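Local coordinates for protein putative Zn-dependent Alcohol Dehydrogenase (Rhodobacter sphaeroides, PDB 3IV6) that binds S-adenosylmethionine in a Rossmann-like fold and, despite its name, is probably a SAM-dependent methyltransferase rather than a zinc-dependent alcohol dehydrogenase, at residues 19-23 and 54-58; 159-165 and 188-192. One frame throughout, in Å; residues are numbered along the deposited sequence.

In the fold
Strand order 3-2-1-4-5-7-6, with strand 251-258 running antiparallel to its neighbours, gives the main sheet the topology of the class I methyltransferase fold. Interaction 1 lies at its cofactor end, about 12 Å from the chain centre: F21, A54, S55 and T56 line the SAM pocket, which D74, D98 and I99 also serve through hydrogen bonds to the ligand. Interaction 2 is peripheral, about 24 Å from the chain centre, and joins two helices inserted in sequence between strands 143-149 and 237-244, away from the cofactor site. The centres of interactions 1 and 2 are about 29 Å apart, and the nearest atoms of interactions 1 and 2 about 15 Å. H196, just beyond helix 187-192, meets the ring of F21, so chain leaving interaction 2 reaches interaction 1.

Interaction 1: residues 19-23 and 54-58; sequences NQFWT and ASTRF. With SAM (S-adenosylmethionine), chain E.
Segment 19-23 forms one weakly bonded helical turn over the loop that follows strand 48-52 and leads into helix 57-65. F21 and S55 set the register, their CA atoms 6.7 Å apart; 287 Å² is buried without a hydrogen bond between the segments. N19 O accepts a hydrogen bond from T23 OG1 at 2.7 Å. F21 (chi1 t) points toward the loop: its CD2 is 4.1 Å from S55 CB, and its CZ 3.4 Å from the SAM amino N. W22, with chi1 p, lays its indole along the loop and contributes the largest share of the buried area (116 Å²). Its CE3 lies 3.4 Å from S55 O and its CZ3 3.8 Å from A54 O, while R57 CB stands over one face, 3.8 Å from the six-membered ring centroid and 17° off the normal, a CH-pi contact. Further out, W22 CB meets F58 CE2 at 4.1 Å; R57 directs its NE to a salt bridge with E61. Across the loop, T56 centres an inverse gamma turn and occupies the N-cap position of helix 57-65. Such a loop after the first strand is characteristic of class I methyltransferases. The SAM amino N donates to S55 OG at 2.7 Å, and T56 OG1 lies 3.0 Å from SAM O. Of the two segments, the loop thus supplies the hydrogen-bonding group for the SAM amino nitrogen, while the helical turn sets the F21 ring beside that nitrogen and packs W22 on the loop.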
ATOM      1  N   ASN A  19       2.281   7.661 -13.377  1.00 38.85           N
ATOM      2  CA  ASN A  19       3.304   6.767 -13.863  1.00 30.88           C
ATOM      3  C   ASN A  19       4.754   7.065 -13.436  1.00 32.45           C
ATOM      4  O   ASN A  19       5.629   6.238 -13.608  1.00 36.07           O
ATOM      5  CB  ASN A  19       3.186   6.587 -15.389  1.00 38.91           C
ATOM      6  CG  ASN A  19       3.403   7.881 -16.187  1.00 43.11           C
ATOM      7  OD1 ASN A  19       3.941   8.875 -15.681  1.00 49.63           O
ATOM      8  ND2 ASN A  19       3.004   7.851 -17.461  1.00 39.69           N
ATOM      9  N   GLN A  20       5.027   8.231 -12.882  1.00 37.44           N
ATOM     10  CA  GLN A  20       6.385   8.516 -12.427  1.00 39.92           C
ATOM     11  C   GLN A  20       6.842   7.489 -11.399  1.00 36.82           C
ATOM     12  O   GLN A  20       8.030   7.176 -11.296  1.00 37.71           O
ATOM     13  CB  GLN A  20       6.474   9.910 -11.813  1.00 38.35           C
ATOM     14  CG  GLN A  20       6.310  11.035 -12.788  1.00 39.23           C
ATOM     15  CD  GLN A  20       6.392  12.369 -12.108  1.00 41.99           C
ATOM     16  OE1 GLN A  20       7.478  12.876 -11.830  1.00 47.71           O
ATOM     17  NE2 GLN A  20       5.238  12.949 -11.819  1.00 42.53           N
ATOM     18  N   PHE A  21       5.894   6.961 -10.640  1.00 35.23           N
ATOM     19  CA  PHE A  21       6.245   6.016  -9.606  1.00 35.02           C
ATOM     20  C   PHE A  21       7.010   4.785 -10.103  1.00 35.96           C
ATOM     21  O   PHE A  21       7.958   4.322  -9.460  1.00 38.39           O
ATOM     22  CB  PHE A  21       5.040   5.572  -8.803  1.00 31.91           C
ATOM     23  CG  PHE A  21       5.429   4.784  -7.601  1.00 34.51           C
ATOM     24  CD1 PHE A  21       5.760   5.432  -6.422  1.00 32.40           C
ATOM     25  CD2 PHE A  21       5.552   3.397  -7.667  1.00 33.48           C
ATOM     26  CE1 PHE A  21       6.156   4.730  -5.310  1.00 36.32           C
ATOM     27  CE2 PHE A  21       5.970   2.668  -6.559  1.00 29.55           C
ATOM     28  CZ  PHE A  21       6.266   3.333  -5.376  1.00 34.01           C
ATOM     29  N   TRP A  22       6.615   4.250 -11.245  1.00 32.23           N
ATOM     30  CA  TRP A  22       7.311   3.084 -11.755  1.00 30.76           C
ATOM     31  C   TRP A  22       8.257   3.370 -12.928  1.00 35.74           C
ATOM     32  O   TRP A  22       8.846   2.443 -13.496  1.00 42.80           O
ATOM     33  CB  TRP A  22       6.286   2.051 -12.180  1.00 32.47           C
ATOM     34  CG  TRP A  22       5.473   2.416 -13.442  1.00 34.01           C
ATOM     35  CD1 TRP A  22       5.916   2.441 -14.750  1.00 35.18           C
ATOM     36  CD2 TRP A  22       4.089   2.731 -13.499  1.00 28.06           C
ATOM     37  NE1 TRP A  22       4.887   2.765 -15.601  1.00 33.76           N
ATOM     38  CE2 TRP A  22       3.751   2.942 -14.851  1.00 30.37           C
ATOM     39  CE3 TRP A  22       3.098   2.856 -12.533  1.00 27.56           C
ATOM     40  CZ2 TRP A  22       2.480   3.273 -15.249  1.00 30.25           C
ATOM     41  CZ3 TRP A  22       1.841   3.171 -12.934  1.00 32.34           C
ATOM     42  CH2 TRP A  22       1.536   3.383 -14.273  1.00 33.40           C
ATOM     43  N   THR A  23       8.386   4.635 -13.315  1.00 34.24           N
ATOM     44  CA  THR A  23       9.240   4.997 -14.446  1.00 36.51           C
ATOM     45  C   THR A  23      10.510   5.648 -13.960  1.00 37.19           C
ATOM     46  O   THR A  23      11.573   5.468 -14.549  1.00 34.86           O
ATOM     47  CB  THR A  23       8.550   5.958 -15.443  1.00 33.57           C
ATOM     48  OG1 THR A  23       7.961   7.055 -14.730  1.00 39.85           O
ATOM     49  CG2 THR A  23       7.489   5.244 -16.213  1.00 29.11           C
ATOM     50  N   ALA A  54      -2.830   0.702  -8.201  1.00 27.89           N
ATOM     51  CA  ALA A  54      -2.590   0.732  -9.639  1.00 25.18           C
ATOM     52  C   ALA A  54      -1.146   1.108  -9.950  1.00 27.23           C
ATOM     53  O   ALA A  54      -0.735   1.128 -11.110  1.00 26.94           O
ATOM     54  CB  ALA A  54      -3.550   1.698 -10.317  1.00 27.45           C
ATOM     55  N   SER A  55      -0.379   1.406  -8.906  1.00 28.20           N
ATOM     56  CA  SER A  55       1.010   1.816  -9.068  1.00 27.91           C
ATOM     57  C   SER A  55       1.915   0.615  -9.322  1.00 26.44           C
ATOM     58  O   SER A  55       2.999   0.749  -9.886  1.00 28.74           O
ATOM     59  CB  SER A  55       1.490   2.583  -7.834  1.00 30.18           C
ATOM     60  OG  SER A  55       1.653   1.716  -6.725  1.00 31.11           O
ATOM     61  N   THR A  56       1.460  -0.561  -8.899  1.00 24.56           N
ATOM     62  CA  THR A  56       2.255  -1.789  -9.032  1.00 25.58           C
ATOM     63  C   THR A  56       2.122  -2.411 -10.429  1.00 26.54           C
ATOM     64  O   THR A  56       1.662  -3.561 -10.612  1.00 18.96           O
ATOM     65  CB  THR A  56       1.919  -2.840  -7.944  1.00 21.86           C
ATOM     66  OG1 THR A  56       1.442  -2.171  -6.774  1.00 25.91           O
ATOM     67  CG2 THR A  56       3.154  -3.625  -7.565  1.00 19.30           C
ATOM     68  N   ARG A  57       2.605  -1.640 -11.400  1.00 24.33           N
ATOM     69  CA  ARG A  57       2.425  -1.941 -12.802  1.00 28.22           C
ATOM     70  C   ARG A  57       3.052  -3.254 -13.292  1.00 31.06           C
ATOM     71  O   ARG A  57       2.501  -3.888 -14.190  1.00 31.40           O
ATOM     72  CB  ARG A  57       2.898  -0.763 -13.655  1.00 26.13           C
ATOM     73  CG  ARG A  57       2.776  -1.022 -15.133  1.00 26.50           C
ATOM     74  CD  ARG A  57       4.112  -1.340 -15.716  1.00 33.35           C
ATOM     75  NE  ARG A  57       3.967  -1.825 -17.081  1.00 44.99           N
ATOM     76  CZ  ARG A  57       4.284  -1.127 -18.169  1.00 49.50           C
ATOM     77  NH1 ARG A  57       4.802   0.100 -18.078  1.00 42.33           N
ATOM     78  NH2 ARG A  57       4.094  -1.676 -19.360  1.00 54.05           N
ATOM     79  N   PHE A  58       4.183  -3.660 -12.716  1.00 25.66           N
ATOM     80  CA  PHE A  58       4.878  -4.849 -13.215  1.00 27.85           C
ATOM     81  C   PHE A  58       4.337  -6.115 -12.569  1.00 28.99           C
ATOM     82  O   PHE A  58       4.230  -7.150 -13.221  1.00 25.98           O
ATOM     83  CB  PHE A  58       6.415  -4.713 -13.111  1.00 26.11           C
ATOM     84  CG  PHE A  58       6.936  -3.507 -13.843  1.00 29.30           C
ATOM     85  CD1 PHE A  58       6.811  -3.422 -15.221  1.00 26.73           C
ATOM     86  CD2 PHE A  58       7.469  -2.423 -13.156  1.00 27.82           C
ATOM     87  CE1 PHE A  58       7.249  -2.296 -15.902  1.00 27.04           C
ATOM     88  CE2 PHE A  58       7.898  -1.309 -13.826  1.00 27.20           C
ATOM     89  CZ  PHE A  58       7.787  -1.245 -15.201  1.00 27.93           C
TER
HETATM   90  N   SAM E 301       3.292   1.977  -4.615  1.00 42.04           N
HETATM   91  CA  SAM E 301       4.137   0.982  -3.980  1.00 38.72           C
HETATM   92  C   SAM E 301       4.275  -0.252  -4.846  1.00 30.22           C
HETATM   93  O   SAM E 301       3.712  -0.382  -5.942  1.00 27.19           O
HETATM   94  OXT SAM E 301       5.000  -1.118  -4.414  1.00 31.74           O
HETATM   95  CB  SAM E 301       3.650   0.656  -2.573  1.00 37.81           C
HETATM   96  CG  SAM E 301       2.578   1.597  -2.006  1.00 38.73           C
HETATM   97  SD  SAM E 301       0.858   1.302  -2.528  1.00 56.25           S
HETATM   98  CE  SAM E 301       1.010  -0.005  -3.778  1.00 34.75           C
HETATM   99  C5' SAM E 301       0.416   2.842  -3.409  1.00 32.16           C
HETATM  100  C4' SAM E 301      -0.685   2.782  -4.462  1.00 32.85           C
HETATM  101  O4' SAM E 301      -1.918   2.454  -3.845  1.00 31.89           O
HETATM  102  C3' SAM E 301      -0.922   4.117  -5.145  1.00 36.31           C
HETATM  103  O3' SAM E 301      -1.241   3.833  -6.488  1.00 34.93           O
HETATM  104  C2' SAM E 301      -2.168   4.674  -4.487  1.00 34.20           C
HETATM  105  O2' SAM E 301      -2.958   5.409  -5.396  1.00 33.84           O
HETATM  106  C1' SAM E 301      -2.915   3.428  -4.046  1.00 27.21           C
HETATM  107  N9  SAM E 301      -3.638   3.647  -2.786  1.00 21.57           N
HETATM  108  C8  SAM E 301      -3.135   4.231  -1.653  1.00 23.23           C
HETATM  109  N7  SAM E 301      -4.116   4.275  -0.712  1.00 23.35           N
HETATM  110  C5  SAM E 301      -5.254   3.725  -1.220  1.00 24.76           C
HETATM  111  C6  SAM E 301      -6.538   3.517  -0.682  1.00 25.11           C
HETATM  112  N6  SAM E 301      -6.870   3.888   0.558  1.00 21.75           N
HETATM  113  N1  SAM E 301      -7.492   2.935  -1.479  1.00 24.76           N
HETATM  114  C2  SAM E 301      -7.171   2.585  -2.785  1.00 27.24           C
HETATM  115  N3  SAM E 301      -5.917   2.767  -3.316  1.00 21.07           N
HETATM  116  C4  SAM E 301      -4.964   3.335  -2.541  1.00 22.55           C

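Interaction 2: residues 159-165 and 188-192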
ATOM      1  N   LEU A 159      13.916  12.464   9.969  1.00 43.92           N
ATOM      2  CA  LEU A 159      12.804  13.138  10.642  1.00 44.84           C
ATOM      3  C   LEU A 159      12.972  13.213  12.168  1.00 52.06           C
ATOM      4  O   LEU A 159      12.785  14.279  12.771  1.00 52.03           O
ATOM      5  CB  LEU A 159      11.468  12.483  10.308  1.00 44.74           C
ATOM      6  CG  LEU A 159      10.832  12.815   8.958  1.00 46.34           C
ATOM      7  CD1 LEU A 159       9.600  11.957   8.761  1.00 46.13           C
ATOM      8  CD2 LEU A 159      10.481  14.283   8.841  1.00 46.98           C
ATOM      9  N   ILE A 160      13.294  12.085  12.792  1.00 49.02           N
ATOM     10  CA  ILE A 160      13.605  12.073  14.218  1.00 55.65           C
ATOM     11  C   ILE A 160      14.746  13.075  14.534  1.00 60.66           C
ATOM     12  O   ILE A 160      14.610  13.923  15.414  1.00 67.83           O
ATOM     13  CB  ILE A 160      13.997  10.637  14.734  1.00 49.57           C
ATOM     14  CG1 ILE A 160      13.034   9.543  14.231  1.00 53.06           C
ATOM     15  CG2 ILE A 160      14.134  10.607  16.227  1.00 40.28           C
ATOM     16  CD1 ILE A 160      11.585   9.784  14.494  1.00 54.81           C
ATOM     17  N   GLU A 161      15.857  12.974  13.807  1.00 57.84           N
ATOM     18  CA  GLU A 161      17.057  13.763  14.086  1.00 62.93           C
ATOM     19  C   GLU A 161      16.747  15.247  14.000  1.00 65.52           C
ATOM     20  O   GLU A 161      16.863  15.962  14.997  1.00 65.59           O
ATOM     21  CB  GLU A 161      18.198  13.369  13.119  1.00 66.62           C
ATOM     22  CG  GLU A 161      19.454  14.270  13.075  1.00 74.95           C
ATOM     23  CD  GLU A 161      20.601  13.704  12.184  1.00 95.78           C
ATOM     24  OE1 GLU A 161      21.464  14.506  11.743  1.00 90.54           O
ATOM     25  OE2 GLU A 161      20.644  12.468  11.928  1.00 91.40           O
ATOM     26  N   TYR A 162      16.328  15.686  12.811  1.00 63.64           N
ATOM     27  CA  TYR A 162      16.142  17.102  12.474  1.00 65.52           C
ATOM     28  C   TYR A 162      14.904  17.746  13.140  1.00 67.59           C
ATOM     29  O   TYR A 162      14.672  18.962  13.054  1.00 68.44           O
ATOM     30  CB  TYR A 162      16.089  17.272  10.944  1.00 65.62           C
ATOM     31  CG  TYR A 162      17.346  16.842  10.169  1.00 69.29           C
ATOM     32  CD1 TYR A 162      18.546  16.578  10.816  1.00 65.96           C
ATOM     33  CD2 TYR A 162      17.313  16.713   8.780  1.00 68.92           C
ATOM     34  CE1 TYR A 162      19.660  16.198  10.118  1.00 71.06           C
ATOM     35  CE2 TYR A 162      18.430  16.335   8.067  1.00 69.66           C
ATOM     36  CZ  TYR A 162      19.608  16.079   8.738  1.00 77.01           C
ATOM     37  OH  TYR A 162      20.737  15.696   8.033  1.00 63.38           O
ATOM     38  N   GLY A 163      14.118  16.917  13.809  1.00 63.93           N
ATOM     39  CA  GLY A 163      12.936  17.378  14.506  1.00 65.26           C
ATOM     40  C   GLY A 163      13.154  17.400  16.004  1.00 65.33           C
ATOM     41  O   GLY A 163      12.415  18.058  16.730  1.00 62.58           O
ATOM     42  N   GLU A 164      14.161  16.655  16.451  1.00 66.11           N
ATOM     43  CA  GLU A 164      14.652  16.693  17.816  1.00 69.78           C
ATOM     44  C   GLU A 164      15.457  17.985  18.042  1.00 73.97           C
ATOM     45  O   GLU A 164      15.206  18.757  18.977  1.00 68.45           O
ATOM     46  CB  GLU A 164      15.569  15.498  18.035  1.00 74.37           C
ATOM     47  CG  GLU A 164      15.808  15.141  19.472  1.00 86.95           C
ATOM     48  CD  GLU A 164      14.712  14.245  20.014  1.00102.76           C
ATOM     49  OE1 GLU A 164      13.848  14.768  20.759  1.00104.85           O
ATOM     50  OE2 GLU A 164      14.717  13.025  19.692  1.00 90.57           O
ATOM     51  N   GLN A 165      16.438  18.206  17.175  1.00 71.51           N
ATOM     52  CA  GLN A 165      17.251  19.404  17.224  1.00 77.99           C
ATOM     53  C   GLN A 165      16.367  20.639  17.202  1.00 72.95           C
ATOM     54  O   GLN A 165      16.741  21.696  17.693  1.00 76.05           O
ATOM     55  CB  GLN A 165      18.186  19.447  16.022  1.00 75.88           C
ATOM     56  CG  GLN A 165      19.333  18.454  16.085  1.00 87.62           C
ATOM     57  CD  GLN A 165      20.160  18.460  14.804  1.00 92.58           C
ATOM     58  OE1 GLN A 165      19.869  19.207  13.861  1.00 84.76           O
ATOM     59  NE2 GLN A 165      21.186  17.617  14.759  1.00 88.99           N
ATOM     60  N   VAL A 188      11.128  20.828   8.759  1.00 64.08           N
ATOM     61  CA  VAL A 188      11.949  19.643   8.975  1.00 66.40           C
ATOM     62  C   VAL A 188      11.814  18.660   7.816  1.00 57.83           C
ATOM     63  O   VAL A 188      12.778  17.992   7.440  1.00 60.33           O
ATOM     64  CB  VAL A 188      11.576  18.929  10.287  1.00 64.38           C
ATOM     65  CG1 VAL A 188      12.457  17.707  10.495  1.00 58.99           C
ATOM     66  CG2 VAL A 188      11.693  19.886  11.463  1.00 62.58           C
ATOM     67  N   LEU A 189      10.613  18.577   7.254  1.00 56.87           N
ATOM     68  CA  LEU A 189      10.354  17.687   6.128  1.00 54.32           C
ATOM     69  C   LEU A 189      11.331  17.946   4.986  1.00 57.21           C
ATOM     70  O   LEU A 189      12.024  17.036   4.532  1.00 53.27           O
ATOM     71  CB  LEU A 189       8.915  17.851   5.636  1.00 49.37           C
ATOM     72  CG  LEU A 189       8.406  16.789   4.659  1.00 40.45           C
ATOM     73  CD1 LEU A 189       8.585  15.394   5.240  1.00 34.84           C
ATOM     74  CD2 LEU A 189       6.950  17.041   4.299  1.00 41.53           C
ATOM     75  N   ASP A 190      11.381  19.193   4.526  1.00 59.46           N
ATOM     76  CA  ASP A 190      12.290  19.578   3.454  1.00 61.23           C
ATOM     77  C   ASP A 190      13.694  19.038   3.701  1.00 61.11           C
ATOM     78  O   ASP A 190      14.340  18.520   2.791  1.00 61.80           O
ATOM     79  CB  ASP A 190      12.330  21.100   3.307  1.00 62.34           C
ATOM     80  CG  ASP A 190      10.955  21.701   3.091  1.00 72.74           C
ATOM     81  OD1 ASP A 190       9.984  21.202   3.698  1.00 71.85           O
ATOM     82  OD2 ASP A 190      10.845  22.673   2.315  1.00 68.34           O
ATOM     83  N   ARG A 191      14.162  19.163   4.939  1.00 56.12           N
ATOM     84  CA  ARG A 191      15.549  18.859   5.269  1.00 59.67           C
ATOM     85  C   ARG A 191      15.802  17.357   5.259  1.00 59.01           C
ATOM     86  O   ARG A 191      16.939  16.909   5.097  1.00 58.71           O
ATOM     87  CB  ARG A 191      15.915  19.446   6.634  1.00 69.09           C
ATOM     88  CG  ARG A 191      17.409  19.487   6.911  1.00 85.84           C
ATOM     89  CD  ARG A 191      17.779  20.686   7.769  1.00 82.58           C
ATOM     90  NE  ARG A 191      18.383  20.286   9.037  1.00 85.17           N
ATOM     91  CZ  ARG A 191      17.806  20.448  10.224  1.00 92.09           C
ATOM     92  NH1 ARG A 191      16.606  21.005  10.310  1.00 81.26           N
ATOM     93  NH2 ARG A 191      18.430  20.053  11.325  1.00 81.91           N
ATOM     94  N   ALA A 192      14.738  16.580   5.433  1.00 58.53           N
ATOM     95  CA  ALA A 192      14.865  15.151   5.693  1.00 54.51           C
ATOM     96  C   ALA A 192      14.662  14.339   4.419  1.00 50.99           C
ATOM     97  O   ALA A 192      15.012  13.160   4.361  1.00 50.60           O
ATOM     98  CB  ALA A 192      13.877  14.717   6.765  1.00 47.02           C
TER
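This is a helix-helix contact at the periphery of the fold, between the C-terminal part of helix 154-164 and helix 187-192. The short axes approach to 9.2 Å with their directions 135° apart, so the register runs in opposite senses: L159 faces A192 (CA atoms 5.7 Å apart) and Y162 faces V188 (6.0 Å). Of the 398 Å² buried, Y162 supplies the largest share. Its CB packs on V188 CG1 at 3.7 Å, and its ring carries the R191 guanidinium lying flat upon it, planes at 14° and R191 CZ 4.1 Å from the ring centroid, an off-centre cation-pi stack at the exposed margin. The inner side is apolar: L159 CD2 touches A192 CB at 4.0 Å, L189 CD1 at 4.2 Å and V188 CG1 at 4.3 Å. G163 brings its N within 3.8 Å of V188 CG1. Around the pair, Y162 OH is hydrogen-bonded to K158 NZ, L159 rests on F180 of strand 179-181, and L189 packs against L205, Y208 and R209 of helix 201-210.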